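Local coordinates for ABC-type branched-chain amino acid transport systems periplasmic component-like protein (Thermomonospora curvata, PDB 4N03) that probably binds fatty acids as the extracytoplasmic substrate-binding component of an ABC transporter, here holding a palmitic acid between its two lobes, at residues A[131-136]-A[399-404]; A[146-151]-A[181-186]. One frame throughout, in Å; residues are numbered along the deposited sequence.

Interaction 1. Residues A[131-136]-A[399-404]; sequences WTTALL and QVPVGT. With PLM (palmitic acid), chain B.
The carbonyl oxygen of Thr-133 is gripped by two N-H groups, one from each segment. Gly-403 N donates to Thr-133 O at 3.0 Å, and Leu-136 N reaches the same oxygen from the opposite face of the carbonyl plane, closing a 3-10 turn. This turn overlaps an ST turn, in which Thr-132 OG1 accepts from Ala-134 N at 3.1 Å, and it lies in the loop leaving strand 126-129 of the two-lobed periplasmic binding protein fold. The Thr-133 side chain makes the second cross-bond: OG1, set between the backbone N and the carbonyl carbon (chi1 53°), donates to Thr-404 O at 2.7 Å. Threonine suits this place because its other branch is apolar, and CG2 packs on Val-400 CG1 at 3.6 Å while the ring carbon Pro-401 CG lies against OG1. Leu-136 CD1 meets the same methyl, Val-400 CG1, at 3.8 Å, the two side chains crossing at about a right angle. Gly-403 has a positive phi (87°), at which a CB would be jammed against the carbonyl oxygen of Val-402; its CA also makes a C-H...O contact with Ala-134 O. Just before the turn Trp-131 faces the ligand pocket, its NE1 hydrogen-bonded to Thr-144 OG1, and CE of the palmitic acid lies 3.6 Å above one face of the indole, offset toward the rim.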
loop_
_atom_site.group_PDB
_atom_site.type_symbol
_atom_site.label_atom_id
_atom_site.label_comp_id
_atom_site.label_asym_id
_atom_site.label_seq_id
_atom_site.Cartn_x
_atom_site.Cartn_y
_atom_site.Cartn_z
ATOM N N TRP A 131 -1.910 4.573 1.950
ATOM C CA TRP A 131 -0.867 5.105 2.798
ATOM C C TRP A 131 -0.920 6.623 3.009
ATOM O O TRP A 131 0.060 7.247 3.325
ATOM C CB TRP A 131 0.504 4.588 2.321
ATOM C CG TRP A 131 0.589 3.106 2.444
ATOM C CD1 TRP A 131 0.826 2.466 3.588
ATOM C CD2 TRP A 131 0.272 2.081 1.464
ATOM N NE1 TRP A 131 0.742 1.106 3.428
ATOM C CE2 TRP A 131 0.357 0.850 2.120
ATOM C CE3 TRP A 131 -0.109 2.096 0.126
ATOM C CZ2 TRP A 131 0.125 -0.366 1.468
ATOM C CZ3 TRP A 131 -0.323 0.903 -0.511
ATOM C CH2 TRP A 131 -0.203 -0.307 0.151
ATOM N N THR A 132 -2.105 7.193 2.840
ATOM C CA THR A 132 -2.282 8.571 3.172
ATOM C C THR A 132 -2.184 8.807 4.680
ATOM O O THR A 132 -2.662 8.043 5.505
ATOM C CB THR A 132 -3.633 9.065 2.643
ATOM O OG1 THR A 132 -3.745 10.469 2.897
ATOM C CG2 THR A 132 -4.831 8.392 3.273
ATOM N N THR A 133 -1.675 9.997 5.042
ATOM C CA THR A 133 -1.700 10.462 6.418
ATOM C C THR A 133 -3.127 10.730 6.882
ATOM O O THR A 133 -3.369 10.772 8.094
ATOM C CB THR A 133 -0.872 11.736 6.565
ATOM O OG1 THR A 133 -1.309 12.704 5.603
ATOM C CG2 THR A 133 0.578 11.437 6.323
ATOM N N ALA A 134 -4.077 10.840 5.954
ATOM C CA ALA A 134 -5.443 11.032 6.343
ATOM C C ALA A 134 -6.020 9.859 7.107
ATOM O O ALA A 134 -7.071 9.971 7.702
ATOM C CB ALA A 134 -6.285 11.400 5.140
ATOM N N LEU A 135 -5.344 8.695 7.075
ATOM C CA LEU A 135 -5.764 7.499 7.792
ATOM C C LEU A 135 -5.034 7.271 9.101
ATOM O O LEU A 135 -5.381 6.337 9.812
ATOM C CB LEU A 135 -5.699 6.271 6.882
ATOM C CG LEU A 135 -6.604 6.368 5.654
ATOM C CD1 LEU A 135 -6.376 5.207 4.726
ATOM C CD2 LEU A 135 -8.092 6.518 6.010
ATOM N N LEU A 136 -4.036 8.108 9.418
ATOM C CA LEU A 136 -3.455 8.108 10.742
ATOM C C LEU A 136 -4.435 8.703 11.734
ATOM O O LEU A 136 -5.399 9.391 11.349
ATOM C CB LEU A 136 -2.138 8.895 10.769
ATOM C CG LEU A 136 -0.989 8.289 9.954
ATOM C CD1 LEU A 136 0.198 9.238 10.072
ATOM C CD2 LEU A 136 -0.611 6.894 10.457
ATOM N N GLN A 399 7.383 16.602 10.274
ATOM C CA GLN A 399 6.146 16.507 11.038
ATOM C C GLN A 399 5.042 15.913 10.225
ATOM O O GLN A 399 4.591 16.498 9.254
ATOM C CB GLN A 399 5.728 17.900 11.526
ATOM C CG GLN A 399 6.752 18.634 12.311
ATOM C CD GLN A 399 7.141 17.856 13.527
ATOM O OE1 GLN A 399 6.370 17.843 14.507
ATOM N NE2 GLN A 399 8.307 17.226 13.524
ATOM N N VAL A 400 4.619 14.697 10.593
ATOM C CA VAL A 400 3.662 13.976 9.793
ATOM C C VAL A 400 2.266 14.389 10.279
ATOM O O VAL A 400 1.960 14.266 11.462
ATOM C CB VAL A 400 3.855 12.447 9.927
ATOM C CG1 VAL A 400 2.844 11.731 9.077
ATOM C CG2 VAL A 400 5.270 12.064 9.512
ATOM N N PRO A 401 1.394 14.859 9.380
ATOM C CA PRO A 401 0.049 15.219 9.822
ATOM C C PRO A 401 -0.765 14.008 10.205
ATOM O O PRO A 401 -0.527 12.882 9.675
ATOM C CB PRO A 401 -0.550 15.934 8.597
ATOM C CG PRO A 401 0.192 15.336 7.457
ATOM C CD PRO A 401 1.589 15.123 7.960
ATOM N N VAL A 402 -1.722 14.149 11.098
ATOM C CA VAL A 402 -2.472 13.079 11.650
ATOM C C VAL A 402 -3.928 13.216 11.312
ATOM O O VAL A 402 -4.616 14.068 11.840
ATOM C CB VAL A 402 -2.278 13.013 13.176
ATOM C CG1 VAL A 402 -3.091 11.850 13.732
ATOM C CG2 VAL A 402 -0.808 12.833 13.511
ATOM N N GLY A 403 -4.406 12.387 10.373
ATOM C CA GLY A 403 -5.810 12.378 9.983
ATOM C C GLY A 403 -6.220 13.365 8.900
ATOM O O GLY A 403 -7.385 13.434 8.551
ATOM N N THR A 404 -5.247 14.100 8.359
ATOM C CA THR A 404 -5.407 14.986 7.241
ATOM C C THR A 404 -4.161 14.859 6.376
ATOM O O THR A 404 -3.204 14.194 6.784
ATOM C CB THR A 404 -5.511 16.455 7.732
ATOM O OG1 THR A 404 -4.308 16.801 8.444
ATOM C CG2 THR A 404 -6.715 16.681 8.624
HETATM C C1 PLM B . -4.339 4.954 -2.838
HETATM O O1 PLM B . -3.764 5.141 -1.733
HETATM O O2 PLM B . -5.516 5.290 -3.092
HETATM C C2 PLM B . -3.629 4.117 -3.877
HETATM C C3 PLM B . -3.863 2.591 -3.495
HETATM C C4 PLM B . -3.029 1.638 -4.320
HETATM C C5 PLM B . -3.300 0.208 -4.000
HETATM C C6 PLM B . -2.446 -0.875 -4.695
HETATM C C7 PLM B . -1.233 -1.220 -3.841
HETATM C C8 PLM B . -0.215 -2.122 -4.483
HETATM C C9 PLM B . 0.820 -2.710 -3.542
HETATM C CA PLM B . 2.106 -1.867 -3.368
HETATM C CB PLM B . 2.913 -2.457 -2.144
HETATM C CC PLM B . 3.263 -1.348 -1.109
HETATM C CD PLM B . 3.542 -1.861 0.289
HETATM C CE PLM B . 3.855 -0.820 1.356
HETATM C CF PLM B . 3.493 -1.349 2.752
HETATM C CG PLM B . 4.574 -2.184 3.414
#

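Interaction 2. Residues A[146-151]-A[181-186]; sequences TTYDVD and GGSALR. With PLM (palmitic acid), chain B.
The Tyr-148 ring is met at its edge, near its own plane, by two different groups: Ser-183 CB from helix 179-195 and, at the phenol end, O1 of the palmitic acid. Tyr-148 OH donates to O1 in a short bond of 2.5 Å, placing the helix start at the fatty-acid pocket; Tyr-84 OH and Ser-109 OG also bind the ligand, so hydroxyls gather around it. Tyr-180 brings a further ring against Tyr-148, the planes about 35° apart. A tyrosine suits the place because the base of Tyr-148 packs on helix 179-195, Tyr-148 CB lying 4.1 Å from Ala-184 CB, while its tip reaches the ligand. The small Ser-183 and Ala-184 allow the backbones to come close, Asp-149 CA and Ala-184 CA being 4.4 Å apart. No direct hydrogen bond joins the segments; a water links them instead, 2.8 Å from Ser-183 OG and weakly bonded to Asp-149 OD2. With CG between the backbone N and carbonyl carbon (chi1 50°), the Asp-149 carboxylate folds back over the start of its own helix, where OD1 takes the Thr-147 hydroxyl (OG1, 2.7 Å) nearly along the C-O axis, and the Val-150 N-H. OD2 is also hydrogen-bonded to Tyr-398 OH. An alanine in place of Asp-149 would probably leave Thr-147 OG1, Val-150 N and Tyr-398 OH without this partner, and the bridging water held less firmly. Arg-186 lies alongside Asp-149, yet OD2 and NE remain 4.6 Å apart; its NH1 instead bonds Phe-405 O. The two helices flank strand 170-176 in sequence, whose His-173 touches Ala-184 and Leu-185, and belong to the lobe built on the seven-stranded sheet.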
loop_
_atom_site.group_PDB
_atom_site.type_symbol
_atom_site.label_atom_id
_atom_site.label_comp_id
_atom_site.label_asym_id
_atom_site.label_seq_id
_atom_site.Cartn_x
_atom_site.Cartn_y
_atom_site.Cartn_z
ATOM N N THR A 146 5.299 3.082 5.598
ATOM C CA THR A 146 5.406 4.534 5.596
ATOM C C THR A 146 4.123 5.152 5.057
ATOM O O THR A 146 3.295 4.479 4.406
ATOM C CB THR A 146 6.540 4.942 4.640
ATOM O OG1 THR A 146 6.233 4.295 3.396
ATOM C CG2 THR A 146 7.901 4.516 5.115
ATOM N N THR A 147 3.955 6.446 5.287
ATOM C CA THR A 147 2.973 7.231 4.577
ATOM C C THR A 147 3.562 7.838 3.319
ATOM O O THR A 147 4.775 7.936 3.155
ATOM C CB THR A 147 2.379 8.289 5.511
ATOM O OG1 THR A 147 3.408 9.010 6.182
ATOM C CG2 THR A 147 1.479 7.632 6.509
ATOM N N TYR A 148 2.683 8.276 2.421
ATOM C CA TYR A 148 3.111 8.695 1.101
ATOM C C TYR A 148 4.076 9.846 1.089
ATOM O O TYR A 148 4.957 9.976 0.264
ATOM C CB TYR A 148 1.921 9.072 0.253
ATOM C CG TYR A 148 1.071 7.928 -0.195
ATOM C CD1 TYR A 148 1.606 6.789 -0.836
ATOM C CD2 TYR A 148 -0.277 7.935 0.027
ATOM C CE1 TYR A 148 0.793 5.752 -1.260
ATOM C CE2 TYR A 148 -1.083 6.898 -0.414
ATOM C CZ TYR A 148 -0.541 5.798 -1.070
ATOM O OH TYR A 148 -1.291 4.732 -1.529
ATOM N N ASP A 149 3.837 10.819 1.990
ATOM C CA ASP A 149 4.696 11.980 2.168
ATOM C C ASP A 149 6.115 11.589 2.536
ATOM O O ASP A 149 7.056 12.044 1.926
ATOM C CB ASP A 149 4.104 13.019 3.109
ATOM C CG ASP A 149 3.595 12.518 4.440
ATOM O OD1 ASP A 149 3.701 11.305 4.742
ATOM O OD2 ASP A 149 3.049 13.383 5.178
ATOM N N VAL A 150 6.242 10.722 3.543
ATOM C CA VAL A 150 7.544 10.231 3.935
ATOM C C VAL A 150 8.238 9.517 2.794
ATOM O O VAL A 150 9.439 9.715 2.595
ATOM C CB VAL A 150 7.380 9.280 5.148
ATOM C CG1 VAL A 150 8.621 8.417 5.422
ATOM C CG2 VAL A 150 6.990 10.100 6.375
ATOM N N ASP A 151 7.528 8.722 1.981
ATOM C CA ASP A 151 8.162 8.095 0.827
ATOM C C ASP A 151 8.713 9.129 -0.158
ATOM O O ASP A 151 9.799 8.943 -0.673
ATOM C CB ASP A 151 7.212 7.172 0.075
ATOM C CG ASP A 151 6.993 5.842 0.755
ATOM O OD1 ASP A 151 7.801 5.420 1.582
ATOM O OD2 ASP A 151 5.969 5.221 0.356
ATOM N N GLY A 181 -2.549 11.218 -3.868
ATOM C CA GLY A 181 -1.591 12.077 -4.527
ATOM C C GLY A 181 -1.247 13.308 -3.735
ATOM O O GLY A 181 -0.125 13.763 -3.767
ATOM N N GLY A 182 -2.249 13.843 -3.022
ATOM C CA GLY A 182 -2.041 15.031 -2.205
ATOM C C GLY A 182 -1.120 14.779 -1.045
ATOM O O GLY A 182 -0.348 15.657 -0.663
ATOM N N SER A 183 -1.170 13.591 -0.446
ATOM C CA SER A 183 -0.240 13.246 0.617
ATOM C C SER A 183 1.169 13.119 0.074
ATOM O O SER A 183 2.128 13.615 0.644
ATOM C CB SER A 183 -0.711 12.000 1.337
ATOM O OG SER A 183 0.188 11.554 2.321
ATOM N N ALA A 184 1.323 12.411 -1.059
ATOM C CA ALA A 184 2.621 12.333 -1.677
ATOM C C ALA A 184 3.176 13.741 -1.937
ATOM O O ALA A 184 4.335 14.016 -1.692
ATOM C CB ALA A 184 2.526 11.499 -2.937
ATOM N N LEU A 185 2.340 14.545 -2.566
ATOM C CA LEU A 185 2.709 15.920 -2.925
ATOM C C LEU A 185 3.164 16.771 -1.719
ATOM O O LEU A 185 4.112 17.524 -1.825
ATOM C CB LEU A 185 1.540 16.597 -3.620
ATOM C CG LEU A 185 1.756 18.027 -4.084
ATOM C CD1 LEU A 185 2.784 18.121 -5.180
ATOM C CD2 LEU A 185 0.444 18.601 -4.558
ATOM N N ARG A 186 2.511 16.549 -0.608
ATOM C CA ARG A 186 2.934 17.223 0.616
ATOM C C ARG A 186 4.379 16.929 0.928
ATOM O O ARG A 186 5.171 17.783 1.328
ATOM C CB ARG A 186 2.014 16.860 1.777
ATOM C CG ARG A 186 2.333 17.607 3.050
ATOM C CD ARG A 186 1.501 17.113 4.190
ATOM N NE ARG A 186 1.806 17.826 5.417
ATOM C CZ ARG A 186 0.977 18.585 6.076
ATOM N NH1 ARG A 186 -0.271 18.752 5.700
ATOM N NH2 ARG A 186 1.402 19.093 7.181
HETATM C C1 PLM B . -4.339 4.954 -2.838
HETATM O O1 PLM B . -3.764 5.141 -1.733
HETATM O O2 PLM B . -5.516 5.290 -3.092
HETATM C C2 PLM B . -3.629 4.117 -3.877
HETATM C C3 PLM B . -3.863 2.591 -3.495
HETATM C C4 PLM B . -3.029 1.638 -4.320
HETATM C C5 PLM B . -3.300 0.208 -4.000
HETATM C C6 PLM B . -2.446 -0.875 -4.695
HETATM C C7 PLM B . -1.233 -1.220 -3.841
HETATM C C8 PLM B . -0.215 -2.122 -4.483
HETATM C C9 PLM B . 0.820 -2.710 -3.542
HETATM C CA PLM B . 2.106 -1.867 -3.368
HETATM C CB PLM B . 2.913 -2.457 -2.144
HETATM C CC PLM B . 3.263 -1.348 -1.109
HETATM C CD PLM B . 3.542 -1.861 0.289
HETATM C CE PLM B . 3.855 -0.820 1.356
HETATM C CF PLM B . 3.493 -1.349 2.752
HETATM C CG PLM B . 4.574 -2.184 3.414
HETATM O O HOH W 1 0.538 13.772 3.943
#

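Overall arrangement
From the N terminus, the chain builds the parallel sheet that ends with strand 126-129, then enters the loop carrying 131-136. After 146-151, where helix 148-161 begins, it passes through strand 170-176 to helix 179-195, and interaction 2 closes a short loop joining two helices of the other lobe. The chain adds the remaining six strands of the seven-stranded sheet; after helix 393-397, interaction 1 closes a much longer loop, binding the C-terminal tail to the loop leaving the four-stranded sheet. Interaction 2 is nested inside interaction 1. The two contacts, whose centres lie about 9 Å apart, are linked by a probable hydrogen bond from Tyr-148 N to Trp-131 O, and both touch the palmitic acid.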